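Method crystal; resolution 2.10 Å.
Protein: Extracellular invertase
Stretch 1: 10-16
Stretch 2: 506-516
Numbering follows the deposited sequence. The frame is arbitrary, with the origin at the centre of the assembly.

Stretch 1, residues 10-16: APPNLST
Stretch 2 (506-516) SAAARTTDGID

Residues 10-16 and 506-516 of this extracellular invertase belong to one chain, and nearly five hundred residues separate the touching partners. The contact buries 333 Å², both sides summed. In register, Pro11 CA lies 6.0 Å from Ala508 CA, and Asn13 CA lies 4.8 Å from Thr512 CA.

Stretch 1 is extended from Ala10 to Asn13, with phi/psi of -77/150 at Pro11, -79/-173 at Pro12 and -66/109 at Asn13. It then turns into a 3-10 segment at Leu14 (-59/-27), Ser15 (-67/-7) and Thr16 (-90/-10). Stretch 2 has helical angles from Ala507 (-64/-25) to Arg510 (-84/-23). Thr511 follows at -107/-13, and its N donates to Ala508 O at 3.1 Å. The chain opens at Thr512 (-137/137) and Asp513 (-73/158). Gly514 has positive phi (79/14), which favours glycine, and Ile515 is at -107/93.

Two hydrogen bonds cross the contact, both through threonine hydroxyls. Thr511, chi1 p, points toward stretch 1, and its OG1 donates to Pro12 O at 2.6 Å. Thr512, chi1 m, also points toward stretch 1. Its OG1 accepts from Leu14 N at 2.9 Å; the N-H...O angle of 172° is nearly straight. The two hydroxyls are themselves close, with Thr511 OG1 2.9 Å from Thr512 OG1. A CA-H...O contact adds to these bonds: Asn13 CA is 3.4 Å from Thr511 O, with an angle of 140° at the hydrogen.

One water bridges the stretches. It donates to Asn13 OD1 at 2.7 Å and accepts from Asp513 N at 3.0 Å, so it links a side chain to a backbone amide.

Apolar packing involves Leu14 and Pro11. Leu14 is buried, with chi1 m and chi2 t. Its CD1 is 3.6 Å from Ala508 CB and 4.1 Å from Ile515 CD1. Ile515 has chi1 m and chi2 t. Pro11 points toward stretch 2 with a C-gamma endo ring. Its CG is 4.5 Å from Ala507 CB. Two looser contacts pair carbon with a carbonyl oxygen: Pro11 CG is 3.9 Å from Ala507 O, and Pro11 O is 3.8 Å from Thr511 CG2.

Bonds within stretch 1 brace the turn. Thr16 N donates to Asn13 O at 3.0 Å, and Thr16 OG1, chi1 p, donates to Asn13 O at 2.7 Å. Asn13, chi1 t and chi2 -16°, also accepts through OD1 from Ser15 N at 3.1 Å. The same OD1 therefore serves both the turn and the water bridge.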

# COMPACT_ATOMS: atom_id res chain seq x y z
N ALA A 10 -49.56 5.85 -27.15
CA ALA A 10 -49.25 6.05 -25.75
C ALA A 10 -48.21 5.03 -25.24
O ALA A 10 -48.17 3.88 -25.74
CB ALA A 10 -50.52 5.96 -24.91
N PRO A 11 -47.37 5.44 -24.27
CA PRO A 11 -46.37 4.53 -23.71
C PRO A 11 -46.95 3.52 -22.73
O PRO A 11 -47.91 3.85 -22.03
CB PRO A 11 -45.42 5.47 -22.94
CG PRO A 11 -46.28 6.63 -22.57
CD PRO A 11 -47.27 6.79 -23.68
N PRO A 12 -46.34 2.32 -22.63
CA PRO A 12 -46.63 1.43 -21.52
C PRO A 12 -45.89 1.88 -20.27
O PRO A 12 -45.28 2.97 -20.24
CB PRO A 12 -46.08 0.09 -22.00
CG PRO A 12 -44.87 0.48 -22.79
CD PRO A 12 -45.27 1.76 -23.49
N ASN A 13 -45.98 1.05 -19.24
CA ASN A 13 -44.97 1.05 -18.18
C ASN A 13 -43.71 0.57 -18.89
O ASN A 13 -43.63 -0.59 -19.29
CB ASN A 13 -45.35 0.10 -17.05
CG ASN A 13 -44.29 0.05 -15.92
OD1 ASN A 13 -43.13 0.47 -16.07
ND2 ASN A 13 -44.70 -0.48 -14.80
N LEU A 14 -42.76 1.48 -19.08
CA LEU A 14 -41.55 1.14 -19.88
C LEU A 14 -40.74 -0.04 -19.33
O LEU A 14 -40.09 -0.73 -20.10
CB LEU A 14 -40.66 2.36 -20.08
CG LEU A 14 -41.34 3.54 -20.76
CD1 LEU A 14 -40.39 4.71 -20.80
CD2 LEU A 14 -41.79 3.16 -22.16
N SER A 15 -40.81 -0.29 -18.03
CA SER A 15 -40.13 -1.46 -17.46
C SER A 15 -40.70 -2.80 -17.87
O SER A 15 -40.10 -3.79 -17.52
CB SER A 15 -40.10 -1.36 -15.94
OG SER A 15 -39.26 -0.27 -15.61
N THR A 16 -41.83 -2.85 -18.59
CA THR A 16 -42.36 -4.11 -19.11
C THR A 16 -41.83 -4.45 -20.48
O THR A 16 -42.08 -5.55 -20.95
CB THR A 16 -43.91 -4.10 -19.19
OG1 THR A 16 -44.37 -3.09 -20.12
CG2 THR A 16 -44.50 -3.84 -17.81
N SER A 506 -42.58 14.66 -19.86
CA SER A 506 -42.60 13.25 -20.23
C SER A 506 -43.90 12.52 -19.89
O SER A 506 -44.18 12.28 -18.72
CB SER A 506 -41.46 12.50 -19.54
OG SER A 506 -41.41 11.18 -20.02
N ALA A 507 -44.63 12.10 -20.92
CA ALA A 507 -45.79 11.21 -20.75
C ALA A 507 -45.39 9.84 -20.19
O ALA A 507 -46.21 9.17 -19.56
CB ALA A 507 -46.54 11.05 -22.06
N ALA A 508 -44.14 9.42 -20.42
CA ALA A 508 -43.62 8.19 -19.81
C ALA A 508 -43.46 8.27 -18.29
O ALA A 508 -43.62 7.27 -17.60
CB ALA A 508 -42.30 7.79 -20.46
N ALA A 509 -43.19 9.47 -17.77
CA ALA A 509 -43.13 9.68 -16.30
C ALA A 509 -44.43 9.38 -15.56
O ALA A 509 -44.41 9.17 -14.35
CB ALA A 509 -42.67 11.09 -15.98
N ARG A 510 -45.55 9.38 -16.29
CA ARG A 510 -46.87 9.08 -15.73
C ARG A 510 -47.12 7.58 -15.66
O ARG A 510 -47.97 7.16 -14.90
CB ARG A 510 -47.97 9.76 -16.59
CG ARG A 510 -47.82 11.28 -16.69
CD ARG A 510 -48.64 11.94 -17.81
NE ARG A 510 -47.98 13.20 -18.19
CZ ARG A 510 -48.08 13.83 -19.36
NH1 ARG A 510 -48.85 13.37 -20.35
NH2 ARG A 510 -47.37 14.94 -19.57
N THR A 511 -46.43 6.79 -16.48
CA THR A 511 -46.61 5.33 -16.53
C THR A 511 -45.48 4.53 -15.92
O THR A 511 -45.61 3.34 -15.71
CB THR A 511 -46.72 4.86 -17.99
OG1 THR A 511 -45.47 5.07 -18.68
CG2 THR A 511 -47.81 5.64 -18.71
N THR A 512 -44.35 5.18 -15.64
CA THR A 512 -43.11 4.49 -15.32
C THR A 512 -42.41 5.18 -14.14
O THR A 512 -42.33 6.41 -14.11
CB THR A 512 -42.20 4.48 -16.56
OG1 THR A 512 -42.94 3.99 -17.71
CG2 THR A 512 -40.95 3.62 -16.32
N ASP A 513 -41.89 4.40 -13.20
CA ASP A 513 -41.09 4.93 -12.09
C ASP A 513 -39.70 5.38 -12.56
O ASP A 513 -39.18 4.92 -13.58
CB ASP A 513 -40.91 3.87 -10.99
CG ASP A 513 -42.24 3.45 -10.35
OD1 ASP A 513 -43.11 4.30 -10.12
OD2 ASP A 513 -42.40 2.25 -10.08
N GLY A 514 -39.10 6.27 -11.77
CA GLY A 514 -37.70 6.63 -11.91
C GLY A 514 -37.42 7.62 -13.02
O GLY A 514 -36.25 7.79 -13.38
N ILE A 515 -38.46 8.26 -13.55
CA ILE A 515 -38.31 9.27 -14.59
C ILE A 515 -38.58 10.61 -13.92
O ILE A 515 -39.73 11.05 -13.79
CB ILE A 515 -39.19 9.01 -15.82
CG1 ILE A 515 -38.88 7.60 -16.35
CG2 ILE A 515 -38.94 10.07 -16.89
CD1 ILE A 515 -39.46 7.25 -17.69
N ASP A 516 -37.49 11.22 -13.47
CA ASP A 516 -37.52 12.47 -12.72
C ASP A 516 -38.26 13.58 -13.50
O ASP A 516 -38.02 13.76 -14.69
CB ASP A 516 -36.06 12.90 -12.42
CG ASP A 516 -35.95 14.08 -11.47
OD1 ASP A 516 -36.93 14.35 -10.74
OD2 ASP A 516 -34.86 14.72 -11.44
O HOH W 1 -42.10 1.48 -13.77